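Local coordinates for protein aminotransferase TlmJ (Streptoalloteichus hindustanus, PDB 5UID) that probably catalyses a pyridoxal-phosphate-dependent transamination, as a member of the DegT/DnrJ/EryC1 aminotransferase family, at residues C104-A109 against P346-A351; E274-G279 against T371-V376; D284-P289 against V305-S310; S310-M315 against E354-P359. One frame throughout, in Å; residues are numbered along the deposited sequence.

Contact 1: C104-A109 against P346-A351; sequences CDVDPA and PGAERA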
loop_
_atom_site.group_PDB
_atom_site.type_symbol
_atom_site.label_atom_id
_atom_site.label_comp_id
_atom_site.label_asym_id
_atom_site.label_seq_id
_atom_site.Cartn_x
_atom_site.Cartn_y
_atom_site.Cartn_z
ATOM N N CYS A 104 -24.337 11.768 7.682
ATOM C CA CYS A 104 -25.359 12.722 7.283
ATOM C C CYS A 104 -26.069 12.229 6.029
ATOM O O CYS A 104 -25.585 11.347 5.315
ATOM C CB CYS A 104 -24.760 14.115 7.043
ATOM S SG CYS A 104 -23.783 14.285 5.531
ATOM N N ASP A 105 -27.235 12.813 5.772
ATOM C CA ASP A 105 -28.081 12.393 4.667
ATOM C C ASP A 105 -27.554 12.953 3.345
ATOM O O ASP A 105 -26.588 13.723 3.301
ATOM C CB ASP A 105 -29.522 12.831 4.915
ATOM C CG ASP A 105 -30.529 11.836 4.382
ATOM O OD1 ASP A 105 -30.131 10.973 3.569
ATOM O OD2 ASP A 105 -31.711 11.914 4.775
ATOM N N VAL A 106 -28.200 12.556 2.245
ATOM C CA VAL A 106 -27.830 12.998 0.907
ATOM C C VAL A 106 -29.091 13.331 0.121
ATOM O O VAL A 106 -30.194 12.882 0.440
ATOM C CB VAL A 106 -27.006 11.939 0.131
ATOM C CG1 VAL A 106 -25.705 11.618 0.856
ATOM C CG2 VAL A 106 -27.834 10.679 -0.094
ATOM N N ASP A 107 -28.910 14.137 -0.915
ATOM C CA ASP A 107 -29.950 14.354 -1.913
ATOM C C ASP A 107 -30.142 13.063 -2.700
ATOM O O ASP A 107 -29.185 12.584 -3.321
ATOM C CB ASP A 107 -29.539 15.506 -2.835
ATOM C CG ASP A 107 -30.631 15.918 -3.809
ATOM O OD1 ASP A 107 -31.451 15.069 -4.221
ATOM O OD2 ASP A 107 -30.658 17.109 -4.178
ATOM N N PRO A 108 -31.337 12.465 -2.703
ATOM C CA PRO A 108 -31.504 11.185 -3.412
ATOM C C PRO A 108 -31.326 11.291 -4.918
ATOM O O PRO A 108 -30.979 10.295 -5.563
ATOM C CB PRO A 108 -32.933 10.763 -3.038
ATOM C CG PRO A 108 -33.627 12.033 -2.688
ATOM C CD PRO A 108 -32.584 12.912 -2.057
ATOM N N ALA A 109 -31.559 12.470 -5.500
ATOM C CA ALA A 109 -31.388 12.627 -6.942
ATOM C C ALA A 109 -29.921 12.588 -7.347
ATOM O O ALA A 109 -29.591 12.088 -8.428
ATOM C CB ALA A 109 -32.030 13.934 -7.412
ATOM N N PRO A 346 -33.441 9.355 5.447
ATOM C CA PRO A 346 -34.339 8.947 4.351
ATOM C C PRO A 346 -33.735 9.095 2.969
ATOM O O PRO A 346 -33.999 8.261 2.093
ATOM C CB PRO A 346 -35.552 9.869 4.539
ATOM C CG PRO A 346 -35.520 10.247 5.981
ATOM C CD PRO A 346 -34.067 10.339 6.344
ATOM N N GLY A 347 -32.930 10.135 2.742
ATOM C CA GLY A 347 -32.360 10.336 1.419
ATOM C C GLY A 347 -31.442 9.201 1.006
ATOM O O GLY A 347 -31.577 8.640 -0.084
ATOM N N ALA A 348 -30.500 8.842 1.880
ATOM C CA ALA A 348 -29.564 7.771 1.559
ATOM C C ALA A 348 -30.266 6.420 1.497
ATOM O O ALA A 348 -29.920 5.573 0.665
ATOM C CB ALA A 348 -28.429 7.744 2.582
ATOM N N GLU A 349 -31.254 6.202 2.368
ATOM C CA GLU A 349 -31.994 4.945 2.355
ATOM C C GLU A 349 -32.766 4.781 1.053
ATOM O O GLU A 349 -32.735 3.715 0.428
ATOM C CB GLU A 349 -32.937 4.881 3.559
ATOM C CG GLU A 349 -32.219 4.793 4.900
ATOM C CD GLU A 349 -33.140 5.035 6.086
ATOM O OE1 GLU A 349 -34.373 5.031 5.896
ATOM O OE2 GLU A 349 -32.626 5.233 7.209
ATOM N N ARG A 350 -33.464 5.837 0.627
ATOM C CA ARG A 350 -34.187 5.789 -0.641
ATOM C C ARG A 350 -33.231 5.604 -1.814
ATOM O O ARG A 350 -33.513 4.834 -2.740
ATOM C CB ARG A 350 -35.014 7.063 -0.816
ATOM C CG ARG A 350 -35.674 7.191 -2.176
ATOM C CD ARG A 350 -36.382 8.526 -2.322
ATOM N NE ARG A 350 -36.938 8.706 -3.659
ATOM C CZ ARG A 350 -37.564 9.805 -4.067
ATOM N NH1 ARG A 350 -37.715 10.830 -3.239
ATOM N NH2 ARG A 350 -38.038 9.879 -5.303
ATOM N N ALA A 351 -32.092 6.301 -1.791
ATOM C CA ALA A 351 -31.130 6.187 -2.880
ATOM C C ALA A 351 -30.575 4.772 -2.985
ATOM O O ALA A 351 -30.342 4.269 -4.090
ATOM C CB ALA A 351 -29.997 7.197 -2.688
#
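The carboxylate of D105 reaches across to the first turn of helix 346-354, with one oxygen directed at each of two successive backbone N-H groups. OD2 receives G347 N at 3.0 Å on its syn side, a fairly straight bond of 162° at the hydrogen. OD1 takes A348 N at 2.7 Å, a donor lying nearly on the line of the C-O bond, and it also accepts from V106 N of its own segment, which arrives on the anti side and tilted out of the carboxylate plane. OD1 is therefore gripped by two N-H groups, and this fixes the rotation of the carboxylate. P346 CD stands 3.2 Å from D105 OD2. Alongside, V106 lays CG2 against A348, 4.0 Å from CB, while its carbonyl O meets CA of G347 in a CA-H...O contact of 3.5 Å. G347 leaves room for this approach, because a CB there would collide with both V106 O and D105 OD1. Farther along the helix P108 meets it with CB, 3.9 Å from G347 O, and touches CD of the extended R350 chain, whose guanidinium pairs with E354. Turn N-H groups that lack acceptors within the helix are thus met by an anion from the loop after strand 100-104, and the negative charge would probably be stabilised by the positive end of the helix dipole.

Contact 2: E274-G279 against T371-V376; sequences ERYDQG and TVIGEV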
loop_
_atom_site.group_PDB
_atom_site.type_symbol
_atom_site.label_atom_id
_atom_site.label_comp_id
_atom_site.label_asym_id
_atom_site.label_seq_id
_atom_site.Cartn_x
_atom_site.Cartn_y
_atom_site.Cartn_z
ATOM N N GLU A 274 -23.851 11.366 -22.669
ATOM C CA GLU A 274 -24.789 12.135 -23.480
ATOM C C GLU A 274 -25.602 11.223 -24.391
ATOM O O GLU A 274 -26.803 11.443 -24.586
ATOM C CB GLU A 274 -24.036 13.192 -24.286
ATOM C CG GLU A 274 -23.451 14.296 -23.418
ATOM C CD GLU A 274 -22.596 15.276 -24.199
ATOM O OE1 GLU A 274 -22.225 14.963 -25.351
ATOM O OE2 GLU A 274 -22.291 16.360 -23.655
ATOM N N ARG A 275 -24.968 10.192 -24.954
ATOM C CA ARG A 275 -25.721 9.192 -25.703
ATOM C C ARG A 275 -26.706 8.463 -24.798
ATOM O O ARG A 275 -27.837 8.172 -25.207
ATOM C CB ARG A 275 -24.766 8.204 -26.374
ATOM C CG ARG A 275 -25.463 7.047 -27.075
ATOM C CD ARG A 275 -26.317 7.526 -28.244
ATOM N NE ARG A 275 -27.156 6.455 -28.779
ATOM C CZ ARG A 275 -28.467 6.362 -28.584
ATOM N NH1 ARG A 275 -29.101 7.286 -27.874
ATOM N NH2 ARG A 275 -29.150 5.350 -29.104
ATOM N N TYR A 276 -26.294 8.162 -23.563
ATOM C CA TYR A 276 -27.221 7.602 -22.583
ATOM C C TYR A 276 -28.395 8.544 -22.346
ATOM O O TYR A 276 -29.557 8.118 -22.333
ATOM C CB TYR A 276 -26.496 7.326 -21.264
ATOM C CG TYR A 276 -25.688 6.049 -21.213
ATOM C CD1 TYR A 276 -25.840 5.058 -22.175
ATOM C CD2 TYR A 276 -24.777 5.829 -20.185
ATOM C CE1 TYR A 276 -25.099 3.886 -22.118
ATOM C CE2 TYR A 276 -24.033 4.668 -20.120
ATOM C CZ TYR A 276 -24.199 3.699 -21.088
ATOM O OH TYR A 276 -23.454 2.540 -21.015
ATOM N N ASP A 277 -28.107 9.835 -22.146
ATOM C CA ASP A 277 -29.173 10.815 -21.959
ATOM C C ASP A 277 -30.138 10.811 -23.137
ATOM O O ASP A 277 -31.356 10.882 -22.951
ATOM C CB ASP A 277 -28.584 12.213 -21.764
ATOM C CG ASP A 277 -27.823 12.358 -20.457
ATOM O OD1 ASP A 277 -28.052 11.552 -19.528
ATOM O OD2 ASP A 277 -26.997 13.291 -20.360
ATOM N N GLN A 278 -29.610 10.717 -24.359
ATOM C CA GLN A 278 -30.469 10.746 -25.537
ATOM C C GLN A 278 -31.386 9.530 -25.591
ATOM O O GLN A 278 -32.577 9.658 -25.901
ATOM C CB GLN A 278 -29.616 10.830 -26.804
ATOM C CG GLN A 278 -30.423 10.921 -28.090
ATOM C CD GLN A 278 -29.549 10.882 -29.330
ATOM O OE1 GLN A 278 -28.488 10.259 -29.335
ATOM N NE2 GLN A 278 -29.991 11.555 -30.386
ATOM N N GLY A 279 -30.859 8.345 -25.287
ATOM C CA GLY A 279 -31.632 7.125 -25.434
ATOM C C GLY A 279 -32.536 6.770 -24.273
ATOM O O GLY A 279 -33.403 5.905 -24.433
ATOM N N THR A 371 -25.907 -1.508 -26.677
ATOM C CA THR A 371 -26.390 -2.696 -25.980
ATOM C C THR A 371 -26.956 -2.338 -24.610
ATOM O O THR A 371 -27.988 -2.881 -24.198
ATOM C CB THR A 371 -25.263 -3.721 -25.840
ATOM O OG1 THR A 371 -24.735 -4.033 -27.135
ATOM C CG2 THR A 371 -25.777 -5.001 -25.193
ATOM N N VAL A 372 -26.301 -1.421 -23.895
ATOM C CA VAL A 372 -26.789 -1.008 -22.582
ATOM C C VAL A 372 -28.121 -0.279 -22.713
ATOM O O VAL A 372 -29.085 -0.584 -22.003
ATOM C CB VAL A 372 -25.738 -0.141 -21.864
ATOM C CG1 VAL A 372 -26.330 0.483 -20.609
ATOM C CG2 VAL A 372 -24.514 -0.973 -21.517
ATOM N N ILE A 373 -28.194 0.694 -23.627
ATOM C CA ILE A 373 -29.430 1.451 -23.815
ATOM C C ILE A 373 -30.570 0.524 -24.217
ATOM O O ILE A 373 -31.692 0.641 -23.710
ATOM C CB ILE A 373 -29.220 2.568 -24.854
ATOM C CG1 ILE A 373 -28.177 3.570 -24.361
ATOM C CG2 ILE A 373 -30.538 3.271 -25.156
ATOM C CD1 ILE A 373 -27.826 4.633 -25.381
ATOM N N GLY A 374 -30.300 -0.414 -25.128
ATOM C CA GLY A 374 -31.345 -1.323 -25.572
ATOM C C GLY A 374 -31.837 -2.240 -24.469
ATOM O O GLY A 374 -33.042 -2.446 -24.311
ATOM N N GLU A 375 -30.911 -2.802 -23.688
ATOM C CA GLU A 375 -31.311 -3.683 -22.596
ATOM C C GLU A 375 -32.032 -2.921 -21.491
ATOM O O GLU A 375 -32.960 -3.461 -20.876
ATOM C CB GLU A 375 -30.091 -4.411 -22.033
ATOM C CG GLU A 375 -29.495 -5.437 -22.975
ATOM C CD GLU A 375 -30.444 -6.579 -23.264
ATOM O OE1 GLU A 375 -31.336 -6.834 -22.427
ATOM O OE2 GLU A 375 -30.304 -7.219 -24.328
ATOM N N VAL A 376 -31.630 -1.675 -21.229
ATOM C CA VAL A 376 -32.310 -0.876 -20.213
ATOM C C VAL A 376 -33.740 -0.573 -20.643
ATOM O O VAL A 376 -34.687 -0.735 -19.862
ATOM C CB VAL A 376 -31.519 0.412 -19.911
ATOM C CG1 VAL A 376 -32.367 1.381 -19.100
ATOM C CG2 VAL A 376 -30.241 0.081 -19.150
#
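I373 drives its side chain between R275 and Y276, and this wedge is the tight part of the contact. Its CG1 lies 3.5 Å from Y276 CD1, close to the plane of the phenol ring at its edge, while I373 CD1 reaches R275 O at the same 3.5 Å. CG1 stands anti to the carbonyl carbon (chi1 -63°), which leaves CG2 anti to the backbone N and near G279, 4.0 Å from G279 O. With no side chain, G279 lets the helices come together; a CB would run into I373 CG2. Beside this wedge V372 meets the far end of the tyrosine, CG1 3.6 Å from Y276 OH, and that hydroxyl is itself hydrogen-bonded to the P359 carbonyl. The looser side is formed by R275, which is partly exposed. Its chain bends at chi2 (64°), which turns CD; the guanidinium beyond it has I373 CD1 over one face, near its centre, 3.7 Å from R275 CZ. The methyl is thus covered by a charged group whose NE forms a salt bridge with E370. No hydrogen bond joins the two segments directly. The axes of the two segments run nearly in the same direction, 28° apart, with a closest approach of 10.1 Å. This is apolar helix-helix packing between the end of the long helix 249-280 and the C-terminal helix 366-383, within the small C-terminal domain characteristic of fold-type I aminotransferases.

Contact 3: D284-P289 against V305-S310; sequences DGLRCP and VRMDAS. With SO4 (sulfate ion), chain H; SO4 (sulfate ion), chain F.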
loop_
_atom_site.group_PDB
_atom_site.type_symbol
_atom_site.label_atom_id
_atom_site.label_comp_id
_atom_site.label_asym_id
_atom_site.label_seq_id
_atom_site.Cartn_x
_atom_site.Cartn_y
_atom_site.Cartn_z
ATOM N N ASP A 284 -40.353 6.298 -19.464
ATOM C CA ASP A 284 -41.142 6.361 -18.244
ATOM C C ASP A 284 -40.683 5.297 -17.253
ATOM O O ASP A 284 -40.354 4.170 -17.634
ATOM C CB ASP A 284 -42.625 6.179 -18.560
ATOM C CG ASP A 284 -43.490 6.210 -17.318
ATOM O OD1 ASP A 284 -43.694 7.310 -16.761
ATOM O OD2 ASP A 284 -43.961 5.134 -16.893
ATOM N N GLY A 285 -40.669 5.662 -15.973
ATOM C CA GLY A 285 -40.181 4.784 -14.934
ATOM C C GLY A 285 -38.688 4.845 -14.703
ATOM O O GLY A 285 -38.174 4.078 -13.879
ATOM N N LEU A 286 -37.977 5.730 -15.398
ATOM C CA LEU A 286 -36.534 5.858 -15.270
ATOM C C LEU A 286 -36.170 7.331 -15.182
ATOM O O LEU A 286 -36.781 8.170 -15.849
ATOM C CB LEU A 286 -35.807 5.213 -16.456
ATOM C CG LEU A 286 -34.301 5.008 -16.309
ATOM C CD1 LEU A 286 -34.029 3.997 -15.212
ATOM C CD2 LEU A 286 -33.691 4.557 -17.625
ATOM N N ARG A 287 -35.172 7.639 -14.356
ATOM C CA ARG A 287 -34.685 9.003 -14.184
ATOM C C ARG A 287 -33.180 9.016 -14.417
ATOM O O ARG A 287 -32.423 8.405 -13.656
ATOM C CB ARG A 287 -35.031 9.543 -12.795
ATOM C CG ARG A 287 -36.406 10.188 -12.713
ATOM C CD ARG A 287 -36.393 11.565 -13.357
ATOM N NE ARG A 287 -37.736 12.096 -13.578
ATOM C CZ ARG A 287 -37.985 13.318 -14.041
ATOM N NH1 ARG A 287 -36.983 14.138 -14.324
ATOM N NH2 ARG A 287 -39.237 13.721 -14.217
ATOM N N CYS A 288 -32.753 9.709 -15.469
ATOM C CA CYS A 288 -31.344 9.884 -15.756
ATOM C C CYS A 288 -30.742 10.870 -14.755
ATOM O O CYS A 288 -31.471 11.533 -14.013
ATOM C CB CYS A 288 -31.170 10.361 -17.197
ATOM S SG CYS A 288 -31.720 9.154 -18.425
ATOM N N PRO A 289 -29.414 10.972 -14.689
ATOM C CA PRO A 289 -28.791 11.936 -13.773
ATOM C C PRO A 289 -29.271 13.347 -14.052
ATOM O O PRO A 289 -29.489 13.720 -15.215
ATOM C CB PRO A 289 -27.293 11.791 -14.074
ATOM C CG PRO A 289 -27.152 10.399 -14.562
ATOM C CD PRO A 289 -28.407 10.108 -15.334
ATOM N N VAL A 305 -28.884 5.684 -12.786
ATOM C CA VAL A 305 -30.284 5.862 -13.135
ATOM C C VAL A 305 -31.125 5.461 -11.934
ATOM O O VAL A 305 -30.734 4.602 -11.134
ATOM C CB VAL A 305 -30.677 5.045 -14.383
ATOM C CG1 VAL A 305 -30.003 5.613 -15.623
ATOM C CG2 VAL A 305 -30.308 3.581 -14.194
ATOM N N ARG A 306 -32.288 6.093 -11.808
ATOM C CA ARG A 306 -33.184 5.869 -10.684
ATOM C C ARG A 306 -34.492 5.260 -11.168
ATOM O O ARG A 306 -35.022 5.645 -12.215
ATOM C CB ARG A 306 -33.460 7.175 -9.937
ATOM C CG ARG A 306 -32.275 7.695 -9.137
ATOM C CD ARG A 306 -32.477 9.156 -8.776
ATOM N NE ARG A 306 -32.244 10.023 -9.927
ATOM C CZ ARG A 306 -32.860 11.182 -10.131
ATOM N NH1 ARG A 306 -33.768 11.617 -9.266
ATOM N NH2 ARG A 306 -32.577 11.902 -11.208
HETATM N N MSE A 307 -35.009 4.310 -10.397
HETATM C CA MSE A 307 -36.260 3.643 -10.727
HETATM C C MSE A 307 -36.957 3.181 -9.451
HETATM O O MSE A 307 -36.421 3.347 -8.356
HETATM C CB MSE A 307 -36.003 2.465 -11.668
HETATM C CG MSE A 307 -35.153 1.358 -11.067
HETATM SE SE MSE A 307 -34.303 0.233 -12.420
HETATM C CE MSE A 307 -32.762 1.351 -12.821
ATOM N N ASP A 308 -38.156 2.618 -9.585
ATOM C CA ASP A 308 -38.883 2.150 -8.412
ATOM C C ASP A 308 -38.134 1.001 -7.747
ATOM O O ASP A 308 -37.571 0.133 -8.420
ATOM C CB ASP A 308 -40.295 1.709 -8.799
ATOM C CG ASP A 308 -41.167 1.428 -7.590
ATOM O OD1 ASP A 308 -41.588 2.395 -6.921
ATOM O OD2 ASP A 308 -41.428 0.241 -7.306
ATOM N N ALA A 309 -38.133 1.003 -6.411
ATOM C CA ALA A 309 -37.347 0.025 -5.664
ATOM C C ALA A 309 -37.800 -1.404 -5.938
ATOM O O ALA A 309 -36.998 -2.338 -5.836
ATOM C CB ALA A 309 -37.420 0.326 -4.168
ATOM N N SER A 310 -39.072 -1.597 -6.293
ATOM C CA SER A 310 -39.574 -2.940 -6.558
ATOM C C SER A 310 -39.017 -3.538 -7.843
ATOM O O SER A 310 -39.170 -4.746 -8.057
ATOM C CB SER A 310 -41.104 -2.932 -6.614
ATOM O OG SER A 310 -41.576 -2.084 -7.645
HETATM S S SO4 H . -34.942 12.314 -17.510
HETATM O O1 SO4 H . -35.999 12.706 -18.439
HETATM O O2 SO4 H . -33.703 13.004 -17.859
HETATM O O3 SO4 H . -35.331 12.678 -16.153
HETATM O O4 SO4 H . -34.737 10.870 -17.588
HETATM S S SO4 F . -34.747 14.879 -10.762
HETATM O O1 SO4 F . -35.730 15.813 -11.303
HETATM O O2 SO4 F . -34.308 15.345 -9.450
HETATM O O3 SO4 F . -35.354 13.558 -10.634
HETATM O O4 SO4 F . -33.598 14.806 -11.661
HETATM O O HOH W 1 -30.538 9.166 -12.128
#
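R287 and R306 face each other as a single antiparallel hydrogen-bonded pair: R287 N gives to R306 O at 2.9 Å, R306 N to R287 O at 3.0 Å. On one side of this bridge lie the apolar groups, L286 setting CD1 against V305 CB at 3.6 Å and against the selenomethionine methyl CE of M307 at 3.8 Å. On the other, R306 folds back over the loop 284-289. Its chain bends at chi3 (-76°), which turns NE back; R287 CB lies over one face of the guanidinium, off centre toward the rim. From there NH2 donates to C288 O at 3.0 Å, and NE reaches R287 O through a water that it donates to. NH1 and NH2 also bind one sulfate, NH1 to O3 at 2.9 Å. A second sulfate accepts from C288 N at 3.1 Å and has O3 close to R287 NH1; both ions probably come from the crystallisation liquor, and they would be expected to offset the like charges of the two arginines. An alanine in place of R306 would probably leave C288 O without this donor, take the guanidinium away from R287 CB and release the first sulfate. At the turn that follows, D308 holds the N-cap of helix 309-321, accepting from S310 N. The arrangement is a short beta bridge along strand 303-306, whose other edge pairs with strand 355-358, giving the C-terminal domain's small antiparallel sheet an extra partner.

Contact 4: S310-M315 against E354-P359; sequences SVRDAM and ETLCLP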
loop_
_atom_site.group_PDB
_atom_site.type_symbol
_atom_site.label_atom_id
_atom_site.label_comp_id
_atom_site.label_asym_id
_atom_site.label_seq_id
_atom_site.Cartn_x
_atom_site.Cartn_y
_atom_site.Cartn_z
ATOM N N SER A 310 -39.072 -1.597 -6.293
ATOM C CA SER A 310 -39.574 -2.940 -6.558
ATOM C C SER A 310 -39.017 -3.538 -7.843
ATOM O O SER A 310 -39.170 -4.746 -8.057
ATOM C CB SER A 310 -41.104 -2.932 -6.614
ATOM O OG SER A 310 -41.576 -2.084 -7.645
ATOM N N VAL A 311 -38.381 -2.738 -8.696
ATOM C CA VAL A 311 -37.810 -3.234 -9.944
ATOM C C VAL A 311 -36.306 -3.033 -10.034
ATOM O O VAL A 311 -35.695 -3.514 -11.001
ATOM C CB VAL A 311 -38.496 -2.599 -11.175
ATOM C CG1 VAL A 311 -40.009 -2.675 -11.043
ATOM C CG2 VAL A 311 -38.030 -1.164 -11.372
ATOM N N ARG A 312 -35.683 -2.348 -9.071
ATOM C CA ARG A 312 -34.245 -2.096 -9.145
ATOM C C ARG A 312 -33.456 -3.399 -9.124
ATOM O O ARG A 312 -32.585 -3.625 -9.972
ATOM C CB ARG A 312 -33.811 -1.185 -7.993
ATOM C CG ARG A 312 -32.465 -0.477 -8.187
ATOM C CD ARG A 312 -31.272 -1.363 -7.831
ATOM N NE ARG A 312 -31.392 -1.940 -6.496
ATOM C CZ ARG A 312 -31.042 -1.314 -5.376
ATOM N NH1 ARG A 312 -31.186 -1.918 -4.205
ATOM N NH2 ARG A 312 -30.550 -0.082 -5.425
ATOM N N ASP A 313 -33.742 -4.266 -8.151
ATOM C CA ASP A 313 -33.007 -5.521 -8.046
ATOM C C ASP A 313 -33.306 -6.435 -9.226
ATOM O O ASP A 313 -32.395 -7.063 -9.778
ATOM C CB ASP A 313 -33.338 -6.215 -6.725
ATOM C CG ASP A 313 -32.889 -5.411 -5.519
ATOM O OD1 ASP A 313 -32.239 -4.361 -5.710
ATOM O OD2 ASP A 313 -33.186 -5.828 -4.380
ATOM N N ALA A 314 -34.577 -6.516 -9.630
ATOM C CA ALA A 314 -34.937 -7.325 -10.788
ATOM C C ALA A 314 -34.286 -6.798 -12.060
ATOM O O ALA A 314 -33.986 -7.577 -12.973
ATOM C CB ALA A 314 -36.457 -7.370 -10.944
HETATM N N MSE A 315 -34.054 -5.490 -12.134
HETATM C CA MSE A 315 -33.394 -4.889 -13.284
HETATM C C MSE A 315 -31.938 -5.334 -13.378
HETATM O O MSE A 315 -31.451 -5.679 -14.456
HETATM C CB MSE A 315 -33.465 -3.366 -13.208
HETATM C CG MSE A 315 -32.963 -2.677 -14.452
HETATM SE SE MSE A 315 -34.158 -2.985 -15.954
HETATM C CE MSE A 315 -32.908 -2.617 -17.369
ATOM N N GLU A 354 -33.240 2.647 -4.887
ATOM C CA GLU A 354 -33.763 3.092 -6.168
ATOM C C GLU A 354 -32.703 3.351 -7.227
ATOM O O GLU A 354 -33.061 3.563 -8.390
ATOM C CB GLU A 354 -34.594 4.371 -5.985
ATOM C CG GLU A 354 -35.824 4.187 -5.111
ATOM C CD GLU A 354 -36.640 5.459 -4.975
ATOM O OE1 GLU A 354 -36.169 6.521 -5.436
ATOM O OE2 GLU A 354 -37.753 5.396 -4.408
ATOM N N THR A 355 -31.423 3.332 -6.873
ATOM C CA THR A 355 -30.364 3.730 -7.786
ATOM C C THR A 355 -29.652 2.507 -8.347
ATOM O O THR A 355 -29.426 1.524 -7.636
ATOM C CB THR A 355 -29.355 4.644 -7.085
ATOM O OG1 THR A 355 -30.058 5.644 -6.337
ATOM C CG2 THR A 355 -28.455 5.328 -8.102
ATOM N N LEU A 356 -29.311 2.575 -9.631
ATOM C CA LEU A 356 -28.521 1.551 -10.297
ATOM C C LEU A 356 -27.504 2.245 -11.189
ATOM O O LEU A 356 -27.852 3.178 -11.919
ATOM C CB LEU A 356 -29.404 0.610 -11.125
ATOM C CG LEU A 356 -28.721 -0.650 -11.662
ATOM C CD1 LEU A 356 -28.344 -1.576 -10.516
ATOM C CD2 LEU A 356 -29.605 -1.368 -12.671
ATOM N N CYS A 357 -26.254 1.799 -11.120
ATOM C CA CYS A 357 -25.165 2.389 -11.886
ATOM C C CYS A 357 -24.904 1.560 -13.137
ATOM O O CYS A 357 -24.685 0.347 -13.051
ATOM C CB CYS A 357 -23.898 2.482 -11.035
ATOM S SG CYS A 357 -24.109 3.448 -9.521
ATOM N N LEU A 358 -24.925 2.220 -14.296
ATOM C CA LEU A 358 -24.732 1.589 -15.591
ATOM C C LEU A 358 -23.274 1.675 -16.018
ATOM O O LEU A 358 -22.535 2.554 -15.565
ATOM C CB LEU A 358 -25.621 2.258 -16.638
ATOM C CG LEU A 358 -27.117 2.354 -16.338
ATOM C CD1 LEU A 358 -27.845 2.951 -17.531
ATOM C CD2 LEU A 358 -27.697 0.996 -15.969
ATOM N N PRO A 359 -22.828 0.768 -16.890
ATOM C CA PRO A 359 -21.438 0.812 -17.364
ATOM C C PRO A 359 -21.067 2.176 -17.930
ATOM O O PRO A 359 -21.770 2.733 -18.775
ATOM C CB PRO A 359 -21.407 -0.272 -18.447
ATOM C CG PRO A 359 -22.465 -1.233 -18.037
ATOM C CD PRO A 359 -23.554 -0.399 -17.424
#
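R312 leaves helix 309-321 with CG anti to the backbone N (chi1 -161°), and kinks at chi2 (-82°) and chi3 bend the chain toward strand 355-358. The guanidinium then presents an edge to T355, NH2 donating to T355 O at 3.0 Å with the acceptor close to its plane. The same NH2 also gives a hydrogen bond to the A352 carbonyl, so one nitrogen ties up two backbone oxygens near the end of helix 346-354. D313 fixes the turn of the group: D313 OD1, lying in the guanidinium plane, forms a salt bridge with R312 NE at 2.7 Å and a weak bond with NH1. The aliphatic part packs too, R312 CD lying 4.0 Å from L356 CD1. Next to it M315, a selenomethionine, rests CG against L356 CD2 at 4.0 Å, the two side chains crossing at about a right angle. A leucine in place of R312 would probably leave T355 O without this donor and D313 without its charged mate. W234 of the second subunit packs on R312 and D313. The axes of the two segments lie 30° apart in direction and 8.9 Å from each other, a helix packed on one face of the small antiparallel sheet, running roughly with strand 355-358, in the C-terminal domain.

In the fold
From the N terminus, the loop after strand 100-104 comes first; contact 1 closes the longest loop, linking the seven-stranded sheet's edge to helix 346-354. Contact 2 opens at the end of helix 249-280 and closes on helix 366-383, so it crosses contact 1. Contact 3 is enclosed by both, and its short loop closes on strand 303-306, just before helix 309-321. Contact 4 follows in series, sharing S310 with contact 3; it lies within contact 2 but crosses contact 1. Contacts 3 and 4 meet through the pairing of strands 303-306 and 355-358, while R306 touches A109 of contact 1. Together they join the C-terminal helices and small sheet to the larger domain.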